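Local atomic coordinates of beta-fructofuranosidase (Arthrobacter, PDB entry 3WPU), a protein that belongs to the levansucrase/invertase family of sugar-active enzymes, whose members share a catalytic domain built as a five-bladed beta-propeller. Residues W73-W78 with F97-D102; V431-D436 with T449-V454; W28-A33 with N331-Q336; G369-V374 with S389-G394. All coordinates share one frame; numbering follows the deposited sequence.

Contact 1 of 4, residues W73-W78 with F97-D102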
# COMPACT_ATOMS: atom_id res chain seq x y z
N TRP A 73 -3.67 -2.53 18.10
CA TRP A 73 -3.01 -1.55 17.26
C TRP A 73 -3.26 -2.00 15.84
O TRP A 73 -3.12 -3.17 15.55
CB TRP A 73 -1.50 -1.51 17.46
CG TRP A 73 -0.98 -1.09 18.82
CD1 TRP A 73 -0.28 -1.86 19.68
CD2 TRP A 73 -1.06 0.21 19.41
NE1 TRP A 73 0.08 -1.11 20.81
CE2 TRP A 73 -0.39 0.16 20.65
CE3 TRP A 73 -1.61 1.43 19.01
CZ2 TRP A 73 -0.28 1.27 21.49
CZ3 TRP A 73 -1.53 2.52 19.85
CH2 TRP A 73 -0.85 2.43 21.06
N VAL A 74 -3.60 -1.06 14.98
CA VAL A 74 -3.89 -1.36 13.57
C VAL A 74 -2.98 -0.53 12.71
O VAL A 74 -2.83 0.66 12.96
CB VAL A 74 -5.35 -0.95 13.23
CG1 VAL A 74 -5.64 -1.24 11.77
CG2 VAL A 74 -6.35 -1.66 14.13
N TRP A 75 -2.42 -1.10 11.63
CA TRP A 75 -1.70 -0.25 10.67
C TRP A 75 -2.03 -0.66 9.25
O TRP A 75 -3.20 -0.48 8.86
CB TRP A 75 -0.20 -0.05 10.99
CG TRP A 75 0.80 -1.24 11.05
CD1 TRP A 75 1.92 -1.37 10.27
CD2 TRP A 75 0.83 -2.37 11.96
NE1 TRP A 75 2.62 -2.48 10.61
CE2 TRP A 75 1.98 -3.12 11.63
CE3 TRP A 75 0.02 -2.81 13.02
CZ2 TRP A 75 2.32 -4.30 12.30
CZ3 TRP A 75 0.35 -3.98 13.68
CH2 TRP A 75 1.51 -4.71 13.33
N ASP A 76 -1.08 -1.17 8.48
CA ASP A 76 -1.35 -1.40 7.05
C ASP A 76 -2.68 -2.13 6.85
O ASP A 76 -2.90 -3.18 7.45
CB ASP A 76 -0.31 -2.25 6.36
CG ASP A 76 1.11 -1.77 6.53
OD1 ASP A 76 1.39 -0.81 7.26
OD2 ASP A 76 1.97 -2.41 5.92
N THR A 77 -3.54 -1.58 6.00
CA THR A 77 -4.87 -2.09 5.79
C THR A 77 -5.11 -2.21 4.28
O THR A 77 -4.62 -1.38 3.49
CB THR A 77 -5.90 -1.19 6.46
OG1 THR A 77 -5.64 -1.24 7.89
CG2 THR A 77 -7.32 -1.60 6.15
N TRP A 78 -5.87 -3.22 3.91
CA TRP A 78 -6.31 -3.38 2.52
C TRP A 78 -7.74 -3.89 2.37
O TRP A 78 -8.24 -4.67 3.19
CB TRP A 78 -5.36 -4.26 1.72
CG TRP A 78 -5.09 -5.64 2.26
CD1 TRP A 78 -5.68 -6.81 1.87
CD2 TRP A 78 -4.12 -6.00 3.24
NE1 TRP A 78 -5.13 -7.88 2.55
CE2 TRP A 78 -4.18 -7.39 3.42
CE3 TRP A 78 -3.22 -5.25 4.02
CZ2 TRP A 78 -3.36 -8.07 4.34
CZ3 TRP A 78 -2.40 -5.92 4.91
CH2 TRP A 78 -2.51 -7.32 5.09
N PHE A 97 -8.85 -6.11 5.58
CA PHE A 97 -7.78 -6.82 6.27
C PHE A 97 -6.78 -5.81 6.76
O PHE A 97 -6.49 -4.83 6.06
CB PHE A 97 -7.08 -7.78 5.30
CG PHE A 97 -7.92 -8.96 4.92
CD1 PHE A 97 -7.98 -10.08 5.73
CD2 PHE A 97 -8.65 -8.95 3.75
CE1 PHE A 97 -8.74 -11.18 5.39
CE2 PHE A 97 -9.41 -10.05 3.39
CZ PHE A 97 -9.46 -11.16 4.21
N SER A 98 -6.25 -6.04 7.97
CA SER A 98 -5.29 -5.15 8.58
C SER A 98 -4.18 -5.90 9.31
O SER A 98 -4.42 -6.97 9.88
CB SER A 98 -5.95 -4.25 9.63
OG SER A 98 -7.02 -3.46 9.14
N LEU A 99 -2.98 -5.30 9.34
CA LEU A 99 -1.96 -5.73 10.27
C LEU A 99 -2.39 -5.24 11.65
O LEU A 99 -2.75 -4.07 11.79
CB LEU A 99 -0.58 -5.15 9.93
CG LEU A 99 -0.00 -5.54 8.57
CD1 LEU A 99 1.46 -5.16 8.48
CD2 LEU A 99 -0.23 -7.02 8.32
N VAL A 100 -2.42 -6.16 12.59
CA VAL A 100 -2.79 -5.83 13.98
C VAL A 100 -1.76 -6.39 14.95
O VAL A 100 -1.09 -7.39 14.67
CB VAL A 100 -4.22 -6.31 14.33
CG1 VAL A 100 -5.27 -5.69 13.40
CG2 VAL A 100 -4.33 -7.82 14.30
N ALA A 101 -1.65 -5.76 16.12
CA ALA A 101 -0.74 -6.18 17.15
C ALA A 101 -1.47 -5.92 18.45
O ALA A 101 -2.29 -5.00 18.51
CB ALA A 101 0.56 -5.39 17.12
N ASP A 102 -1.18 -6.74 19.46
CA ASP A 102 -1.85 -6.58 20.74
C ASP A 102 -1.56 -5.23 21.37
O ASP A 102 -0.43 -4.74 21.33
CB ASP A 102 -1.48 -7.72 21.67
CG ASP A 102 -1.95 -9.06 21.15
OD1 ASP A 102 -1.12 -9.99 21.06
OD2 ASP A 102 -3.15 -9.15 20.81
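Trp73-Trp78 and Phe97-Asp102 form an antiparallel strand pair with a beta bulge, buried within the large mixed sheet, where strand 72-81 also runs parallel to strand 159-169 and strand 93-102 pairs with strand 115-122. Paired backbone bonds close both ends of the ladder: Trp73 with Ala101, and Trp78 with Phe97. In between the register slips by one, and both Trp75 and Asp76 face Leu99; Trp75 N donates to Leu99 O at 3.0 Å, whereas Asp76 O accepts from Leu99 N at 2.8 Å.

Leu99 is the residue opposite the bulge. Its CB sits 3.6 Å from the centroid of the six-membered ring of Trp75, almost straight above the face. This ring is folded across the neighbouring strand because Trp75 CG lies between the backbone N and the carbonyl carbon (chi1 61°). The two methyls of Leu99 part, CD1 approaching Trp75 NE1 at 3.6 Å and CD2 meeting the edge of Trp78 at CH2, 4.0 Å away. Trp78 lays a ring face over Phe97 CB, while the Phe97 ring, its plane at 21° to the Trp78 five-membered ring, is slid aside and barely overlaps it. Buried here, Trp78 NE1 finds no polar partner and rests 3.4 Å from Phe97 CB. On the face carrying Val74 and Val100, Ser98 OG donates to Thr77 OG1 (2.9 Å), which donates to Trp75 O.

Asp76 OD1 is hydrogen-bonded to Ser422 OG, while Asp76 OD2 and Trp75 NE1 bond a glycerol, probably from the crystallisation liquor. The arrangement is a beta bulge turning Asp76 and Trp75 towards what may be a propeller pocket.

Contact 2 of 4, residues V431-D436 with T449-V454; sequences VQSFID and TLAPTV
Leu450 and Phe434 meet at a single backbone bridge, with Leu450 doing most of the reaching. Its CG is anti to the carbonyl carbon (chi1 -62°), which brings methyl CD2 to 3.8 Å from Phe434 CB and 3.4 Å from Ser433 O. The Phe434 ring leads away from this methyl and meets Trp75 edge-to-face. The bent chain of Gln432 crosses Leu450 with its OE1 end, while its NE2 bonds Thr77 O.

Ile435 CG1 lies 3.9 Å from Ala451 CB, and the same alanine methyl is touched by Ser433 OG at 3.5 Å. At the far end Val431 CB packs on Val454 CG2, both side chains on one face of the sheet and both against Leu393.

Backbone bonds join the chains at two places: a reciprocal pair between Val431 and Val454, and the bonds Ala451 N to Ser433 O and Ile435 N to Thr449 O. Between these places the chains part, and two waters take over. Water 1 accepts from Ser433 OG and donates to Val431 O and Pro452 O, each at 2.8 Å. Water 2 donates to Ala451 O and to Thr453 OG1, with only a weak bond from Ser433 N; Thr453 OG1 is also bonded to Asp483 O.

The Phe434-Leu450 bridge lies beyond this water-bridged part from Val431-Val454, which belongs to the pairing of strands 430-434 and 454-458 in a four-stranded antiparallel sheet, as in a beta-propeller blade.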
# COMPACT_ATOMS: atom_id res chain seq x y z
N VAL A 431 -7.64 8.03 -0.77
CA VAL A 431 -6.42 7.50 -0.20
C VAL A 431 -6.66 7.24 1.27
O VAL A 431 -7.01 8.16 2.04
CB VAL A 431 -5.22 8.45 -0.39
CG1 VAL A 431 -3.97 7.80 0.21
CG2 VAL A 431 -5.02 8.80 -1.87
N GLN A 432 -6.50 5.98 1.67
CA GLN A 432 -6.60 5.59 3.09
C GLN A 432 -5.19 5.36 3.62
O GLN A 432 -4.29 5.02 2.88
CB GLN A 432 -7.46 4.35 3.27
CG GLN A 432 -7.04 3.10 2.49
CD GLN A 432 -6.25 2.08 3.29
OE1 GLN A 432 -5.73 2.38 4.39
NE2 GLN A 432 -6.16 0.88 2.76
N SER A 433 -4.99 5.59 4.92
CA SER A 433 -3.67 5.48 5.54
C SER A 433 -3.87 5.29 7.04
O SER A 433 -4.98 5.52 7.51
CB SER A 433 -2.87 6.78 5.30
OG SER A 433 -3.51 7.93 5.84
N PHE A 434 -2.83 4.86 7.75
CA PHE A 434 -2.91 4.76 9.22
C PHE A 434 -2.11 5.85 9.84
O PHE A 434 -1.11 6.32 9.31
CB PHE A 434 -2.47 3.37 9.71
CG PHE A 434 -0.97 3.21 9.87
CD1 PHE A 434 -0.32 3.58 11.03
CD2 PHE A 434 -0.19 2.74 8.83
CE1 PHE A 434 1.06 3.44 11.16
CE2 PHE A 434 1.18 2.60 8.94
CZ PHE A 434 1.83 2.97 10.10
N ILE A 435 -2.49 6.19 11.07
CA ILE A 435 -1.80 7.22 11.84
C ILE A 435 -0.64 6.64 12.65
O ILE A 435 -0.81 5.65 13.40
CB ILE A 435 -2.78 7.86 12.84
CG1 ILE A 435 -3.92 8.56 12.10
CG2 ILE A 435 -2.04 8.86 13.73
CD1 ILE A 435 -5.03 9.08 12.99
N ASP A 436 0.54 7.24 12.51
CA ASP A 436 1.69 6.74 13.24
C ASP A 436 1.85 7.64 14.46
O ASP A 436 1.60 7.19 15.58
CB ASP A 436 2.95 6.69 12.39
CG ASP A 436 4.10 5.97 13.08
OD1 ASP A 436 4.03 5.70 14.29
OD2 ASP A 436 5.10 5.72 12.41
N THR A 449 -4.43 3.35 14.25
CA THR A 449 -5.82 3.38 13.76
C THR A 449 -5.79 4.21 12.45
O THR A 449 -4.83 4.94 12.21
CB THR A 449 -6.77 4.02 14.80
OG1 THR A 449 -8.13 3.94 14.35
CG2 THR A 449 -6.41 5.49 15.08
N LEU A 450 -6.81 4.08 11.60
CA LEU A 450 -6.78 4.75 10.31
C LEU A 450 -7.05 6.25 10.39
O LEU A 450 -7.82 6.74 11.24
CB LEU A 450 -7.72 4.07 9.31
CG LEU A 450 -7.35 2.62 9.03
CD1 LEU A 450 -8.33 2.09 8.00
CD2 LEU A 450 -5.93 2.40 8.52
N ALA A 451 -6.40 6.98 9.49
CA ALA A 451 -6.60 8.42 9.34
C ALA A 451 -7.95 8.68 8.62
O ALA A 451 -8.60 7.72 8.20
CB ALA A 451 -5.47 9.01 8.52
N PRO A 452 -8.35 9.97 8.47
CA PRO A 452 -9.45 10.25 7.56
C PRO A 452 -8.99 9.95 6.14
O PRO A 452 -7.84 10.19 5.78
CB PRO A 452 -9.69 11.75 7.73
CG PRO A 452 -9.05 12.12 9.05
CD PRO A 452 -7.85 11.20 9.12
N THR A 453 -9.88 9.41 5.34
CA THR A 453 -9.59 9.18 3.95
C THR A 453 -9.57 10.52 3.24
O THR A 453 -10.39 11.40 3.53
CB THR A 453 -10.65 8.26 3.42
OG1 THR A 453 -10.50 7.00 4.08
CG2 THR A 453 -10.56 8.06 1.89
N VAL A 454 -8.64 10.68 2.30
CA VAL A 454 -8.47 11.94 1.60
C VAL A 454 -8.62 11.67 0.12
O VAL A 454 -8.80 10.54 -0.26
CB VAL A 454 -7.14 12.65 1.94
CG1 VAL A 454 -7.11 13.03 3.41
CG2 VAL A 454 -5.92 11.82 1.56
O HOH W 1 -5.76 8.87 4.45
O HOH W 2 -8.22 6.18 5.88

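Contact 3 of 4, residues W28-A33 with N331-Q336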
# COMPACT_ATOMS: atom_id res chain seq x y z
N TRP A 28 14.14 5.92 -10.56
CA TRP A 28 13.81 7.16 -9.86
C TRP A 28 15.17 7.74 -9.50
O TRP A 28 15.85 7.19 -8.64
CB TRP A 28 12.99 6.87 -8.61
CG TRP A 28 12.54 8.07 -7.86
CD1 TRP A 28 12.39 9.34 -8.34
CD2 TRP A 28 12.13 8.12 -6.48
NE1 TRP A 28 11.96 10.17 -7.34
CE2 TRP A 28 11.74 9.43 -6.21
CE3 TRP A 28 11.99 7.16 -5.47
CZ2 TRP A 28 11.29 9.84 -4.96
CZ3 TRP A 28 11.57 7.58 -4.22
CH2 TRP A 28 11.19 8.88 -4.00
N THR A 29 15.60 8.75 -10.24
CA THR A 29 17.01 9.13 -10.21
C THR A 29 17.29 10.12 -9.09
O THR A 29 16.38 10.71 -8.55
CB THR A 29 17.48 9.77 -11.52
OG1 THR A 29 16.85 11.05 -11.68
CG2 THR A 29 17.14 8.89 -12.72
N ARG A 30 18.57 10.37 -8.81
CA ARG A 30 18.94 11.42 -7.85
C ARG A 30 18.52 12.81 -8.36
O ARG A 30 18.05 13.62 -7.59
CB ARG A 30 20.43 11.37 -7.53
CG ARG A 30 20.81 10.15 -6.71
CD ARG A 30 22.27 10.14 -6.27
NE ARG A 30 22.69 11.28 -5.46
CZ ARG A 30 22.62 11.35 -4.14
NH1 ARG A 30 22.08 10.36 -3.44
NH2 ARG A 30 23.07 12.42 -3.51
N ALA A 31 18.64 13.05 -9.66
CA ALA A 31 18.21 14.29 -10.27
C ALA A 31 16.71 14.49 -10.05
O ALA A 31 16.26 15.59 -9.70
CB ALA A 31 18.55 14.30 -11.76
N ASP A 32 15.94 13.41 -10.23
CA ASP A 32 14.48 13.42 -10.01
C ASP A 32 14.21 13.76 -8.53
O ASP A 32 13.46 14.67 -8.22
CB ASP A 32 13.86 12.05 -10.37
CG ASP A 32 13.87 11.73 -11.88
OD1 ASP A 32 13.98 12.65 -12.71
OD2 ASP A 32 13.71 10.52 -12.20
N ALA A 33 14.83 13.00 -7.65
CA ALA A 33 14.58 13.15 -6.23
C ALA A 33 14.98 14.53 -5.72
O ALA A 33 14.38 15.04 -4.74
CB ALA A 33 15.28 12.02 -5.45
N ASN A 331 18.17 3.24 -6.74
CA ASN A 331 19.57 3.09 -6.32
C ASN A 331 20.19 4.43 -6.03
O ASN A 331 20.09 5.37 -6.82
CB ASN A 331 20.40 2.32 -7.35
CG ASN A 331 19.90 0.90 -7.55
OD1 ASN A 331 19.12 0.37 -6.78
ND2 ASN A 331 20.34 0.29 -8.64
N CYS A 332 20.77 4.53 -4.83
CA CYS A 332 21.27 5.77 -4.26
C CYS A 332 20.20 6.86 -4.08
O CYS A 332 20.51 8.05 -4.07
CB CYS A 332 22.47 6.28 -5.08
SG CYS A 332 23.88 5.15 -4.95
N VAL A 333 18.93 6.45 -3.96
CA VAL A 333 17.84 7.41 -3.70
C VAL A 333 17.10 7.04 -2.42
O VAL A 333 17.05 7.84 -1.49
CB VAL A 333 16.89 7.50 -4.92
CG1 VAL A 333 15.62 8.27 -4.58
CG2 VAL A 333 17.63 8.19 -6.06
N THR A 334 16.61 5.81 -2.33
CA THR A 334 15.97 5.34 -1.10
C THR A 334 16.15 3.82 -0.89
O THR A 334 16.18 3.03 -1.86
CB THR A 334 14.45 5.68 -1.02
OG1 THR A 334 13.93 5.21 0.23
CG2 THR A 334 13.64 5.01 -2.16
N ASP A 335 16.20 3.45 0.38
CA ASP A 335 16.23 2.07 0.84
C ASP A 335 14.91 1.34 0.59
O ASP A 335 14.89 0.12 0.39
CB ASP A 335 16.49 2.08 2.37
CG ASP A 335 16.66 0.69 2.97
OD1 ASP A 335 17.34 -0.19 2.36
OD2 ASP A 335 16.11 0.48 4.08
N GLN A 336 13.82 2.10 0.62
CA GLN A 336 12.49 1.52 0.76
C GLN A 336 11.43 2.17 -0.11
O GLN A 336 10.95 3.25 0.17
CB GLN A 336 12.10 1.58 2.25
CG GLN A 336 12.86 0.60 3.11
CD GLN A 336 12.21 0.45 4.47
OE1 GLN A 336 12.42 -0.53 5.14
NE2 GLN A 336 11.36 1.40 4.84
O HOH W 3 18.11 5.76 -8.95
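Trp28 CG is anti to the backbone N (chi1 -177°), as is Val333 CG1 (chi1 169°), and these rotations set the valine methyl over a face of the indole. CG1 lies 4.0 Å from the centroid of the six-membered ring, offset toward the rim, and the side chains cross at about a right angle. Ala33 CB covers the same ring face from the first turn of the helix and touches Val333 CG1 at 3.9 Å. The second branch of the valine, CG2, turns to the backbone instead and presses on Trp28 O at 3.3 Å. Val333 is therefore wedged between the indole and the start of the helix, while Thr334 CG2 reaches Trp28 CZ3.

Arg30 slides past Val333 in the opposite direction. Bent at chi3, it delivers NH1 to Cys332 O (2.9 Å) in the plane of both the guanidinium and the carbonyl. Its other nitrogens bind elsewhere, NE in a salt bridge to Glu291 and NH2 to Ala362 O, so the group is gripped from several directions. Cys332 is itself fixed by its disulfide to Cys276.

Thr29 and Asp32 cap the helix start: Asp32 N donates to Thr29 OG1 at 2.9 Å, and Thr29 N to Asp32 OD2 at 3.2 Å, the carboxylate oxygen being met from above its plane. Thr29 OG1 is also hydrogen-bonded to Thr11 OG1. This is a capping box at the start of helix 30-38, docked on the disulfide-bonded loop that follows strand 321-331.

Contact 4 of 4, residues G369-V374 with S389-G394; sequences GVYGFV and SGLALG
Val370 and the pair Ala392-Leu393 carry three of the four backbone hydrogen bonds of this contact. Val370 O accepts two of them, from Ala392 N at 2.9 Å and from Leu393 N at 3.0 Å. In return Val370 N donates to Leu393 O, approaching from 45° above the carbonyl plane. Beyond the slip in register, Gly372 N donates to Gly390 O at 2.7 Å, and Tyr371 CA makes a C-H contact with the same oxygen.

Among the apolar contacts, Val370 CB meets Leu393 CB at 3.9 Å, crossing at a slant, while Val370 CG1 approaches Ala392 CB. On the face carrying Tyr371 and Leu391, the leucine swings CG anti to its backbone N (chi1 -176°) and lays CD1 over the tyrosine ring, 4.1 Å from the centroid and offset toward the rim. Tyr371 OH is bonded to Pro367 O, and Trp28 also packs against this ring.

Two glycines meet steric demands. Gly390, which leaves the preceding helix with positive phi, has backbone angles that would press a CB into the preceding carbonyl oxygen. Gly369 has the same restriction, and a CB there would also strike Leu393 O. Beside Gly390, Ser389 OG accepts from Leu391 N in an ST turn.

With Ala392 and Leu393 both facing Val370, the arrangement is a classic beta bulge, placed where strand 391-394 bends sharply at the margin of an antiparallel sheet.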
# COMPACT_ATOMS: atom_id res chain seq x y z
N GLY A 369 5.48 9.67 2.85
CA GLY A 369 4.20 9.56 2.16
C GLY A 369 4.26 8.90 0.80
O GLY A 369 5.13 8.06 0.55
N VAL A 370 3.32 9.29 -0.04
CA VAL A 370 3.11 8.63 -1.32
C VAL A 370 3.94 9.25 -2.42
O VAL A 370 3.83 10.45 -2.70
CB VAL A 370 1.62 8.73 -1.77
CG1 VAL A 370 1.43 7.96 -3.08
CG2 VAL A 370 0.70 8.22 -0.67
N TYR A 371 4.66 8.39 -3.12
CA TYR A 371 5.41 8.75 -4.31
C TYR A 371 4.76 8.00 -5.45
O TYR A 371 4.19 6.92 -5.25
CB TYR A 371 6.90 8.42 -4.12
CG TYR A 371 7.51 9.36 -3.10
CD1 TYR A 371 7.36 9.12 -1.75
CD2 TYR A 371 8.13 10.54 -3.50
CE1 TYR A 371 7.88 9.99 -0.80
CE2 TYR A 371 8.64 11.42 -2.57
CZ TYR A 371 8.48 11.17 -1.23
OH TYR A 371 9.01 12.09 -0.33
N GLY A 372 4.79 8.60 -6.62
CA GLY A 372 4.21 7.95 -7.79
C GLY A 372 4.88 8.27 -9.08
O GLY A 372 5.67 9.21 -9.20
N PHE A 373 4.52 7.46 -10.08
CA PHE A 373 5.23 7.35 -11.34
C PHE A 373 4.22 6.97 -12.42
O PHE A 373 3.34 6.17 -12.16
CB PHE A 373 6.33 6.29 -11.24
CG PHE A 373 7.26 6.49 -10.07
CD1 PHE A 373 8.45 7.18 -10.20
CD2 PHE A 373 6.88 6.01 -8.82
CE1 PHE A 373 9.27 7.39 -9.10
CE2 PHE A 373 7.68 6.22 -7.72
CZ PHE A 373 8.87 6.91 -7.86
N VAL A 374 4.33 7.55 -13.63
CA VAL A 374 3.34 7.24 -14.65
C VAL A 374 4.02 6.87 -15.95
O VAL A 374 5.06 7.41 -16.30
CB VAL A 374 2.38 8.45 -14.87
CG1 VAL A 374 3.09 9.69 -15.40
CG2 VAL A 374 1.22 8.03 -15.75
N SER A 389 9.57 14.91 -9.53
CA SER A 389 9.99 14.69 -8.18
C SER A 389 9.60 13.31 -7.67
O SER A 389 10.33 12.71 -6.90
CB SER A 389 9.35 15.74 -7.26
OG SER A 389 7.93 15.57 -7.14
N GLY A 390 8.44 12.82 -8.12
CA GLY A 390 7.84 11.61 -7.62
C GLY A 390 6.82 11.84 -6.52
O GLY A 390 6.03 10.95 -6.20
N LEU A 391 6.83 13.01 -5.88
CA LEU A 391 5.93 13.20 -4.76
C LEU A 391 4.49 13.39 -5.22
O LEU A 391 4.21 14.28 -6.01
CB LEU A 391 6.32 14.41 -3.95
CG LEU A 391 5.53 14.72 -2.67
CD1 LEU A 391 5.55 13.54 -1.73
CD2 LEU A 391 6.09 15.96 -2.05
N ALA A 392 3.59 12.58 -4.66
CA ALA A 392 2.15 12.72 -4.86
C ALA A 392 1.41 13.17 -3.58
O ALA A 392 0.53 14.03 -3.64
CB ALA A 392 1.56 11.44 -5.37
N LEU A 393 1.76 12.60 -2.44
CA LEU A 393 1.02 12.94 -1.22
C LEU A 393 1.92 12.82 0.01
O LEU A 393 2.02 11.75 0.62
CB LEU A 393 -0.22 12.05 -1.07
CG LEU A 393 -1.23 12.45 0.02
CD1 LEU A 393 -2.01 13.65 -0.44
CD2 LEU A 393 -2.20 11.31 0.33
N GLY A 394 2.55 13.93 0.36
CA GLY A 394 3.46 14.00 1.49
C GLY A 394 2.80 14.46 2.76
O GLY A 394 1.88 15.29 2.75

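From the N terminus, residues 28-33 open contact 3, which closes some 300 residues later at 331-336. Contact 1, closing a short loop between residues 78 and 97, is nested inside that long loop but lies across the chain's centre from contact 3, about 29 Å between centres. Contact 4 (369-394) and contact 2 (431-454) then follow in series, each closing a short loop, and no loops cross. In space the order is 3, 4, 2, 1: Trp28 NE1 bonds Ser389 O, Leu393 packs between contacts 4 and 2, and contact 2 touches contact 1. These touches tie the N-terminal helix 30-38, through the sheets of contacts 4 and 2, to the first long strand pair.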